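PDB 3P1T: putative histidinol-phosphate aminotransferase, which probably transfers the amino group of L-histidinol phosphate to 2-oxoglutarate with pyridoxal 5'-phosphate as cofactor, a step in histidine biosynthesis. Local coordinates for residues 115-118 and 124-127; 139-144 and 150-155; 155-160 and 167-172. All coordinates share one frame; numbering follows the deposited sequence.

Interaction 1: residues 115-118 and 124-127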
ATOM      1  N   PHE A 115      20.992 -10.212  14.978  1.00 38.36           N
ATOM      2  CA  PHE A 115      21.802  -9.914  16.156  1.00 38.21           C
ATOM      3  C   PHE A 115      21.320  -8.603  16.725  1.00 41.42           C
ATOM      4  O   PHE A 115      21.031  -7.686  15.959  1.00 41.48           O
ATOM      5  CB  PHE A 115      23.312  -9.888  15.850  1.00 40.32           C
ATOM      6  CG  PHE A 115      24.161  -9.429  17.029  1.00 42.50           C
ATOM      7  CD1 PHE A 115      24.426 -10.283  18.093  1.00 45.66           C
ATOM      8  CD2 PHE A 115      24.670  -8.130  17.083  1.00 44.65           C
ATOM      9  CE1 PHE A 115      25.188  -9.841  19.197  1.00 48.19           C
ATOM     10  CE2 PHE A 115      25.434  -7.691  18.183  1.00 48.49           C
ATOM     11  CZ  PHE A 115      25.691  -8.550  19.231  1.00 47.67           C
ATOM     12  N   GLU A 116      21.221  -8.496  18.053  1.00 38.15           N
ATOM     13  CA  GLU A 116      20.716  -7.261  18.661  1.00 37.49           C
ATOM     14  C   GLU A 116      21.723  -6.595  19.589  1.00 41.33           C
ATOM     15  O   GLU A 116      22.410  -7.270  20.354  1.00 41.11           O
ATOM     16  CB  GLU A 116      19.432  -7.517  19.448  1.00 38.08           C
ATOM     17  CG  GLU A 116      18.237  -7.822  18.575  1.00 39.06           C
ATOM     18  CD  GLU A 116      16.998  -8.180  19.358  1.00 42.38           C
ATOM     19  OE1 GLU A 116      17.106  -8.952  20.338  1.00 36.02           O
ATOM     20  OE2 GLU A 116      15.911  -7.687  18.989  1.00 29.81           O
ATOM     21  N   ILE A 117      21.774  -5.252  19.511  1.00 38.19           N
ATOM     22  CA  ILE A 117      22.604  -4.375  20.342  1.00 38.11           C
ATOM     23  C   ILE A 117      21.783  -3.962  21.550  1.00 42.06           C
ATOM     24  O   ILE A 117      20.731  -3.345  21.404  1.00 41.07           O
ATOM     25  CB  ILE A 117      23.134  -3.138  19.557  1.00 40.60           C
ATOM     26  CG1 ILE A 117      23.959  -3.555  18.346  1.00 40.41           C
ATOM     27  CG2 ILE A 117      23.932  -2.199  20.478  1.00 42.57           C
ATOM     28  CD1 ILE A 117      24.271  -2.438  17.405  1.00 39.57           C
ATOM     29  N   GLY A 118      22.282  -4.290  22.727  1.00 40.68           N
ATOM     30  CA  GLY A 118      21.635  -3.926  23.979  1.00 41.69           C
ATOM     31  C   GLY A 118      21.857  -2.480  24.366  1.00 47.30           C
ATOM     32  O   GLY A 118      22.533  -1.723  23.649  1.00 46.96           O
ATOM     33  N   LEU A 124      21.757   4.190  26.261  1.00 55.40           N
ATOM     34  CA  LEU A 124      22.671   4.362  25.138  1.00 54.70           C
ATOM     35  C   LEU A 124      23.063   2.999  24.569  1.00 54.89           C
ATOM     36  O   LEU A 124      22.960   1.998  25.279  1.00 53.37           O
ATOM     37  CB  LEU A 124      23.911   5.114  25.642  1.00 56.26           C
ATOM     38  CG  LEU A 124      23.952   6.643  25.576  1.00 61.85           C
ATOM     39  CD1 LEU A 124      22.680   7.320  26.153  1.00 61.42           C
ATOM     40  CD2 LEU A 124      25.214   7.148  26.254  1.00 65.97           C
ATOM     41  N   LEU A 125      23.552   2.951  23.317  1.00 49.20           N
ATOM     42  CA  LEU A 125      23.960   1.680  22.713  1.00 47.16           C
ATOM     43  C   LEU A 125      25.123   1.067  23.488  1.00 51.31           C
ATOM     44  O   LEU A 125      26.048   1.791  23.858  1.00 51.35           O
ATOM     45  CB  LEU A 125      24.326   1.844  21.233  1.00 45.84           C
ATOM     46  CG  LEU A 125      23.184   2.259  20.310  1.00 48.53           C
ATOM     47  CD1 LEU A 125      23.660   2.379  18.915  1.00 48.44           C
ATOM     48  CD2 LEU A 125      22.049   1.257  20.344  1.00 48.94           C
ATOM     49  N   ASP A 126      25.038  -0.262  23.778  1.00 47.24           N
ATOM     50  CA  ASP A 126      26.067  -1.001  24.514  1.00 47.39           C
ATOM     51  C   ASP A 126      27.323  -1.091  23.655  1.00 51.46           C
ATOM     52  O   ASP A 126      27.291  -1.684  22.577  1.00 50.39           O
ATOM     53  CB  ASP A 126      25.574  -2.396  24.935  1.00 48.93           C
ATOM     54  CG  ASP A 126      26.452  -3.149  25.925  1.00 61.40           C
ATOM     55  OD1 ASP A 126      27.687  -2.934  25.919  1.00 62.55           O
ATOM     56  OD2 ASP A 126      25.916  -4.002  26.659  1.00 69.93           O
ATOM     57  N   PRO A 127      28.440  -0.500  24.124  1.00 50.19           N
ATOM     58  CA  PRO A 127      29.678  -0.498  23.312  1.00 50.97           C
ATOM     59  C   PRO A 127      30.217  -1.885  22.962  1.00 55.50           C
ATOM     60  O   PRO A 127      30.878  -2.013  21.928  1.00 54.92           O
ATOM     61  CB  PRO A 127      30.688   0.221  24.206  1.00 54.06           C
ATOM     62  CG  PRO A 127      29.864   1.021  25.159  1.00 58.07           C
ATOM     63  CD  PRO A 127      28.618   0.246  25.388  1.00 52.43           C
TER
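Gly118 and Asp126 join the two segments through one backbone hydrogen bond. Asp126 N donates to Gly118 O at 2.9 Å, with an angle of 157° at the hydrogen, and the loop from the end of the strand to the start of the next helix folds back on itself here. The two CA atoms, 5.3 Å apart, are the closest CA pair between the segments. CB of Asp126 also packs against the accepting carbonyl, 3.4 Å from Gly118 O.

The carboxylate of Asp126 is used elsewhere. With CG anti to the backbone N (chi1 -169°), it turns to the start of helix 127-130; Asp126 is the N-cap residue of that helix, and its OD1 accepts from Asn128 N. One residue thus fixes the turn through its main chain and the helix end through its side chain. Leu125 N gives a weak hydrogen bond to Glu156 OE2 of helix 154-163.

The apolar part is small. The CG2 branch of Ile117 meets CD2 of Leu125 at 3.9 Å, and the two side chains cross at a slant. The same methyl is 4.0 Å from Asp126 N, so the hydrocarbon flanks the hydrogen bond.

Strand 113-117 is the outermost strand on this side of the large sheet within the chain, paired through Ile117 with Thr95 and Trp97. The side chain of Ile117 packs on Val94 of strand 92-96 and on Leu130 of helix 127-130, whose Asp129 accepts from Gly118 N. Leu125 bridges from Ala96 of strand 92-96 to Leu152 ahead of helix 154-163.

Interaction 2: residues 139-144 and 150-155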
ATOM      1  N   VAL A 139      22.949  -2.767   9.467  1.00 36.93           N
ATOM      2  CA  VAL A 139      22.520  -2.177  10.726  1.00 36.27           C
ATOM      3  C   VAL A 139      21.348  -1.243  10.463  1.00 40.03           C
ATOM      4  O   VAL A 139      21.442  -0.352   9.623  1.00 39.71           O
ATOM      5  CB  VAL A 139      23.692  -1.466  11.450  1.00 40.63           C
ATOM      6  CG1 VAL A 139      23.245  -0.909  12.790  1.00 40.33           C
ATOM      7  CG2 VAL A 139      24.874  -2.418  11.642  1.00 40.53           C
ATOM      8  N   VAL A 140      20.227  -1.491  11.167  1.00 36.52           N
ATOM      9  CA  VAL A 140      18.977  -0.718  11.078  1.00 35.39           C
ATOM     10  C   VAL A 140      18.695  -0.118  12.463  1.00 38.45           C
ATOM     11  O   VAL A 140      18.358  -0.847  13.398  1.00 37.53           O
ATOM     12  CB  VAL A 140      17.777  -1.568  10.549  1.00 37.63           C
ATOM     13  CG1 VAL A 140      16.490  -0.747  10.511  1.00 36.58           C
ATOM     14  CG2 VAL A 140      18.071  -2.166   9.176  1.00 36.59           C
ATOM     15  N   LEU A 141      18.868   1.204  12.600  1.00 35.11           N
ATOM     16  CA  LEU A 141      18.644   1.929  13.860  1.00 34.14           C
ATOM     17  C   LEU A 141      17.748   3.152  13.678  1.00 39.07           C
ATOM     18  O   LEU A 141      17.803   3.822  12.644  1.00 37.71           O
ATOM     19  CB  LEU A 141      19.979   2.389  14.464  1.00 34.16           C
ATOM     20  CG  LEU A 141      20.939   1.307  14.922  1.00 38.02           C
ATOM     21  CD1 LEU A 141      22.328   1.818  14.953  1.00 38.30           C
ATOM     22  CD2 LEU A 141      20.520   0.706  16.252  1.00 38.98           C
ATOM     23  N   ALA A 142      16.941   3.460  14.709  1.00 37.88           N
ATOM     24  CA  ALA A 142      16.083   4.645  14.725  1.00 37.50           C
ATOM     25  C   ALA A 142      16.832   5.788  15.405  1.00 43.09           C
ATOM     26  O   ALA A 142      17.390   5.582  16.493  1.00 43.89           O
ATOM     27  CB  ALA A 142      14.765   4.345  15.432  1.00 37.44           C
ATOM     28  N   ASN A 143      16.910   6.964  14.743  1.00 39.07           N
ATOM     29  CA  ASN A 143      17.580   8.155  15.287  1.00 38.31           C
ATOM     30  C   ASN A 143      16.688   9.403  15.087  1.00 41.38           C
ATOM     31  O   ASN A 143      16.524   9.851  13.952  1.00 39.19           O
ATOM     32  CB  ASN A 143      18.960   8.361  14.666  1.00 36.38           C
ATOM     33  CG  ASN A 143      19.784   9.449  15.311  1.00 47.54           C
ATOM     34  OD1 ASN A 143      19.722   9.672  16.511  1.00 38.23           O
ATOM     35  ND2 ASN A 143      20.623  10.118  14.533  1.00 41.03           N
ATOM     36  N   PRO A 144      16.068   9.972  16.160  1.00 39.75           N
ATOM     37  CA  PRO A 144      16.111   9.561  17.587  1.00 39.32           C
ATOM     38  C   PRO A 144      15.451   8.207  17.778  1.00 44.18           C
ATOM     39  O   PRO A 144      14.636   7.804  16.937  1.00 43.25           O
ATOM     40  CB  PRO A 144      15.328  10.678  18.300  1.00 40.99           C
ATOM     41  CG  PRO A 144      15.298  11.830  17.334  1.00 45.84           C
ATOM     42  CD  PRO A 144      15.235  11.175  15.986  1.00 41.15           C
ATOM     43  N   GLN A 150      16.520   8.908  22.697  1.00 39.27           N
ATOM     44  CA  GLN A 150      17.942   9.193  22.605  1.00 39.64           C
ATOM     45  C   GLN A 150      18.376   9.295  21.167  1.00 45.33           C
ATOM     46  O   GLN A 150      17.868   8.570  20.296  1.00 44.80           O
ATOM     47  CB  GLN A 150      18.781   8.111  23.324  1.00 40.77           C
ATOM     48  CG  GLN A 150      18.508   7.944  24.815  1.00 42.70           C
ATOM     49  CD  GLN A 150      18.702   9.209  25.594  1.00 55.50           C
ATOM     50  OE1 GLN A 150      19.809   9.780  25.661  1.00 54.49           O
ATOM     51  NE2 GLN A 150      17.615   9.666  26.203  1.00 43.24           N
ATOM     52  N   ALA A 151      19.359  10.178  20.936  1.00 44.08           N
ATOM     53  CA  ALA A 151      19.994  10.408  19.646  1.00 44.39           C
ATOM     54  C   ALA A 151      21.379   9.749  19.585  1.00 48.88           C
ATOM     55  O   ALA A 151      22.088   9.708  20.598  1.00 49.02           O
ATOM     56  CB  ALA A 151      20.117  11.896  19.382  1.00 45.73           C
ATOM     57  N   LEU A 152      21.750   9.217  18.399  1.00 44.10           N
ATOM     58  CA  LEU A 152      23.054   8.595  18.169  1.00 43.29           C
ATOM     59  C   LEU A 152      24.146   9.626  18.258  1.00 49.11           C
ATOM     60  O   LEU A 152      24.014  10.704  17.668  1.00 49.65           O
ATOM     61  CB  LEU A 152      23.109   7.893  16.799  1.00 41.95           C
ATOM     62  CG  LEU A 152      22.150   6.730  16.613  1.00 43.45           C
ATOM     63  CD1 LEU A 152      22.129   6.280  15.173  1.00 42.98           C
ATOM     64  CD2 LEU A 152      22.460   5.598  17.570  1.00 41.14           C
ATOM     65  N   SER A 153      25.220   9.317  19.004  1.00 46.77           N
ATOM     66  CA  SER A 153      26.338  10.262  19.138  1.00 48.25           C
ATOM     67  C   SER A 153      27.205  10.270  17.872  1.00 51.17           C
ATOM     68  O   SER A 153      27.127   9.342  17.062  1.00 48.34           O
ATOM     69  CB  SER A 153      27.204   9.935  20.356  1.00 52.16           C
ATOM     70  OG  SER A 153      28.065   8.835  20.116  1.00 63.60           O
ATOM     71  N   ALA A 154      28.053  11.308  17.734  1.00 49.38           N
ATOM     72  CA  ALA A 154      29.006  11.456  16.636  1.00 49.80           C
ATOM     73  C   ALA A 154      29.923  10.212  16.535  1.00 55.17           C
ATOM     74  O   ALA A 154      30.145   9.692  15.429  1.00 53.94           O
ATOM     75  CB  ALA A 154      29.838  12.713  16.836  1.00 51.33           C
ATOM     76  N   GLY A 155      30.381   9.742  17.708  1.00 51.47           N
ATOM     77  CA  GLY A 155      31.221   8.569  17.875  1.00 50.85           C
ATOM     78  C   GLY A 155      30.524   7.290  17.471  1.00 52.60           C
ATOM     79  O   GLY A 155      31.131   6.454  16.802  1.00 51.98           O
TER
HETATM   80  O   HOH W   1      19.464   6.636  18.788  1.00 53.52           O
HETATM   81  O   HOH W   2      22.224  12.082  16.134  1.00 41.77           O
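Asn143 holds Leu152 where strand 137-142 gives way to the loop leading to helix 154-163, the first connection of a beta-alpha-beta unit. Asn143 and Pro144, joined by a cis peptide, begin the Asn-Pro-x-Asn-Pro-Thr-Gly sequence of class I/II aminotransferases, so the contact closes the base of that loop.

The direct hydrogen bond runs from Leu152 N to Asn143 OD1, 2.8 Å long and nearly straight at 165°. The donor stands above the amide plane, tilted 48° from it. The extended first torsion of Asn143 (chi1 -172°) carries the amide across to the other segment. Ala151 CA comes close beside this bond, 3.2 Å from Asn143 OD1. Pro144 CA adds a weak CA-H...O contact with Gln150 O.

Apolar contact comes from Leu152, whose CD1 lies 3.8 Å from Asn143 CB and, more loosely, 4.5 Å from Leu141 CD1.

Two waters complete the junction. One donates to Gln150 O and, over a longer 3.3 Å, to Ala142 O, linking the two main chains. The other lets both polar ends of the Asn143 amide serve Leu152: it accepts from ND2 of Asn143 at 3.0 Å and donates to Leu152 O at 2.7 Å.

Interaction 3: residues 155-160 and 167-172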
ATOM      1  N   GLY A 155      30.381   9.742  17.708  1.00 51.47           N
ATOM      2  CA  GLY A 155      31.221   8.569  17.875  1.00 50.85           C
ATOM      3  C   GLY A 155      30.524   7.290  17.471  1.00 52.60           C
ATOM      4  O   GLY A 155      31.131   6.454  16.802  1.00 51.98           O
ATOM      5  N   GLU A 156      29.248   7.133  17.855  1.00 48.27           N
ATOM      6  CA  GLU A 156      28.446   5.958  17.497  1.00 47.32           C
ATOM      7  C   GLU A 156      28.264   5.885  15.963  1.00 49.79           C
ATOM      8  O   GLU A 156      28.608   4.862  15.363  1.00 50.50           O
ATOM      9  CB  GLU A 156      27.072   5.967  18.211  1.00 48.14           C
ATOM     10  CG  GLU A 156      27.102   5.695  19.714  1.00 53.53           C
ATOM     11  CD  GLU A 156      25.771   5.793  20.436  1.00 61.41           C
ATOM     12  OE1 GLU A 156      25.020   6.759  20.190  1.00 54.55           O
ATOM     13  OE2 GLU A 156      25.519   4.953  21.325  1.00 68.21           O
ATOM     14  N   LEU A 157      27.798   6.986  15.331  1.00 43.62           N
ATOM     15  CA  LEU A 157      27.610   7.074  13.885  1.00 42.39           C
ATOM     16  C   LEU A 157      28.926   6.846  13.132  1.00 50.85           C
ATOM     17  O   LEU A 157      28.931   6.136  12.121  1.00 48.37           O
ATOM     18  CB  LEU A 157      27.012   8.432  13.497  1.00 41.88           C
ATOM     19  CG  LEU A 157      25.501   8.574  13.720  1.00 45.04           C
ATOM     20  CD1 LEU A 157      25.054  10.005  13.572  1.00 45.83           C
ATOM     21  CD2 LEU A 157      24.718   7.702  12.750  1.00 44.67           C
ATOM     22  N   ASP A 158      30.041   7.422  13.650  1.00 52.60           N
ATOM     23  CA  ASP A 158      31.388   7.289  13.101  1.00 53.65           C
ATOM     24  C   ASP A 158      31.809   5.815  13.112  1.00 57.52           C
ATOM     25  O   ASP A 158      32.241   5.312  12.075  1.00 58.98           O
ATOM     26  CB  ASP A 158      32.371   8.155  13.895  1.00 57.22           C
ATOM     27  CG  ASP A 158      33.815   8.083  13.443  1.00 83.51           C
ATOM     28  OD1 ASP A 158      34.062   8.153  12.213  1.00 87.24           O
ATOM     29  OD2 ASP A 158      34.705   7.939  14.319  1.00 94.98           O
ATOM     30  N   GLN A 159      31.609   5.114  14.253  1.00 51.42           N
ATOM     31  CA  GLN A 159      31.932   3.701  14.425  1.00 50.46           C
ATOM     32  C   GLN A 159      31.079   2.837  13.489  1.00 52.01           C
ATOM     33  O   GLN A 159      31.640   1.973  12.814  1.00 51.85           O
ATOM     34  CB  GLN A 159      31.732   3.278  15.881  1.00 51.89           C
ATOM     35  CG  GLN A 159      32.633   2.118  16.308  1.00 73.37           C
ATOM     36  CD  GLN A 159      32.321   1.525  17.670  1.00 93.89           C
ATOM     37  OE1 GLN A 159      32.623   0.355  17.929  1.00 91.16           O
ATOM     38  NE2 GLN A 159      31.708   2.287  18.572  1.00 84.28           N
ATOM     39  N   LEU A 160      29.751   3.099  13.401  1.00 46.11           N
ATOM     40  CA  LEU A 160      28.832   2.353  12.527  1.00 43.75           C
ATOM     41  C   LEU A 160      29.222   2.474  11.060  1.00 49.16           C
ATOM     42  O   LEU A 160      29.283   1.459  10.363  1.00 48.19           O
ATOM     43  CB  LEU A 160      27.386   2.821  12.697  1.00 42.21           C
ATOM     44  CG  LEU A 160      26.708   2.444  13.989  1.00 45.96           C
ATOM     45  CD1 LEU A 160      25.561   3.394  14.292  1.00 45.99           C
ATOM     46  CD2 LEU A 160      26.269   1.003  13.971  1.00 46.34           C
ATOM     47  N   LEU A 167      24.014   0.453   6.275  1.00 39.84           N
ATOM     48  CA  LEU A 167      23.402   1.166   7.396  1.00 39.02           C
ATOM     49  C   LEU A 167      22.118   1.866   6.968  1.00 43.04           C
ATOM     50  O   LEU A 167      22.115   2.614   5.988  1.00 45.45           O
ATOM     51  CB  LEU A 167      24.389   2.187   7.982  1.00 39.64           C
ATOM     52  CG  LEU A 167      23.927   2.998   9.195  1.00 43.36           C
ATOM     53  CD1 LEU A 167      23.741   2.119  10.424  1.00 44.25           C
ATOM     54  CD2 LEU A 167      24.895   4.086   9.518  1.00 39.96           C
ATOM     55  N   LEU A 168      21.025   1.604   7.696  1.00 35.81           N
ATOM     56  CA  LEU A 168      19.739   2.275   7.512  1.00 33.44           C
ATOM     57  C   LEU A 168      19.419   3.073   8.777  1.00 38.25           C
ATOM     58  O   LEU A 168      19.316   2.486   9.858  1.00 37.56           O
ATOM     59  CB  LEU A 168      18.590   1.298   7.174  1.00 31.63           C
ATOM     60  CG  LEU A 168      17.168   1.913   7.185  1.00 34.97           C
ATOM     61  CD1 LEU A 168      16.995   2.977   6.089  1.00 34.23           C
ATOM     62  CD2 LEU A 168      16.109   0.839   7.050  1.00 39.15           C
ATOM     63  N   ILE A 169      19.274   4.396   8.650  1.00 34.80           N
ATOM     64  CA  ILE A 169      18.914   5.242   9.781  1.00 34.20           C
ATOM     65  C   ILE A 169      17.470   5.647   9.606  1.00 37.71           C
ATOM     66  O   ILE A 169      17.125   6.325   8.645  1.00 38.14           O
ATOM     67  CB  ILE A 169      19.850   6.477   9.982  1.00 37.80           C
ATOM     68  CG1 ILE A 169      21.349   6.059  10.129  1.00 37.93           C
ATOM     69  CG2 ILE A 169      19.378   7.359  11.177  1.00 37.65           C
ATOM     70  CD1 ILE A 169      21.709   5.175  11.397  1.00 35.96           C
ATOM     71  N   ASP A 170      16.627   5.213  10.526  1.00 34.08           N
ATOM     72  CA  ASP A 170      15.203   5.528  10.530  1.00 33.10           C
ATOM     73  C   ASP A 170      15.017   6.851  11.290  1.00 36.13           C
ATOM     74  O   ASP A 170      15.055   6.881  12.521  1.00 35.27           O
ATOM     75  CB  ASP A 170      14.403   4.348  11.142  1.00 33.71           C
ATOM     76  CG  ASP A 170      12.922   4.557  11.384  1.00 37.31           C
ATOM     77  OD1 ASP A 170      12.444   5.702  11.223  1.00 37.75           O
ATOM     78  OD2 ASP A 170      12.241   3.579  11.743  1.00 40.06           O
ATOM     79  N   GLU A 171      14.841   7.942  10.533  1.00 33.51           N
ATOM     80  CA  GLU A 171      14.718   9.289  11.086  1.00 34.15           C
ATOM     81  C   GLU A 171      13.242   9.726  11.239  1.00 39.42           C
ATOM     82  O   GLU A 171      12.939  10.899  11.045  1.00 37.98           O
ATOM     83  CB  GLU A 171      15.485  10.291  10.218  1.00 35.97           C
ATOM     84  CG  GLU A 171      16.987  10.278  10.491  1.00 47.21           C
ATOM     85  CD  GLU A 171      17.809  11.402   9.881  1.00 63.98           C
ATOM     86  OE1 GLU A 171      17.421  11.917   8.807  1.00 43.97           O
ATOM     87  OE2 GLU A 171      18.868  11.740  10.459  1.00 60.49           O
ATOM     88  N   THR A 172      12.350   8.795  11.695  1.00 37.30           N
ATOM     89  CA  THR A 172      10.921   9.056  11.928  1.00 36.74           C
ATOM     90  C   THR A 172      10.717  10.260  12.870  1.00 42.01           C
ATOM     91  O   THR A 172       9.811  11.079  12.631  1.00 42.97           O
ATOM     92  CB  THR A 172      10.232   7.797  12.508  1.00 42.21           C
ATOM     93  OG1 THR A 172      10.173   6.792  11.502  1.00 45.78           O
ATOM     94  CG2 THR A 172       8.809   8.056  13.003  1.00 39.92           C
TER
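Segment 155-160 of helix 154-163 and segment 167-172, which begins on strand 166-170, come nearest at Leu160 and Leu167, whose CA atoms are 7.6 Å apart; no hydrogen bond links the segments, and side chains bridge the gap between the backbones. The helix keeps its own main-chain bonds, such as Leu160 N to Glu156 O.

Four buried aliphatic residues make the contact. Leu157 sends CD2 to CD1 of Ile169, 4.2 Å away, the two side chains meeting at an angle. Ile169 folds its longer branch: CG1 lies beside the backbone N, and a chi2 of -64° bends CD1 toward the helix. One turn further on, Leu160 presents its CB to CD2 of Leu167, also at 4.2 Å. A chi1 of -178° stretches the Leu167 side chain out to that meeting. The strand thus gives Leu167 and Ile169 to this side, and the helix answers with Leu160 and Leu157. Leu160 also packs on Val139 and Leu141 of the neighbouring strand, while Leu157 reaches Leu152.

Leu168 and Asp170 serve the other face of the sheet, where Leu168 packs on Cys80 and Ile84 of helix 76-87 and Asp170 OD2 is hydrogen-bonded to Tyr103 OH. At the strand end Asp170 OD1 accepts from Thr172 N at 3.1 Å, an Asx turn.

Strand 166-170 returns parallel to strand 137-142, so this is the helix-to-strand half of a beta-alpha-beta crossover in the large domain of a fold-type I aminotransferase. In relatives the aspartate ending this strand binds the pyridine nitrogen of the cofactor, a role Asp170 probably shares.

How the interactions relate
The three contacts follow one another along the chain on the large sheet. Interactions 2 and 3, with centres about 5 Å apart, share Gly155 and helix 154-163; their strands pair directly through Val139 O to Leu168 N and Leu141 O to Asp170 N, both probable hydrogen bonds of 2.8 Å. Interaction 1 lies at the sheet's edge, its centre about 11 Å from that of interaction 2, and touches it through Leu125 CD1 and Leu152 CD2 at 3.7 Å. From interaction 3 its centre is about 13 Å away. By family analogy, the loop after Asn143 and the strand end at Asp170 probably both face the cofactor site; interaction 1 lies nearer the surface.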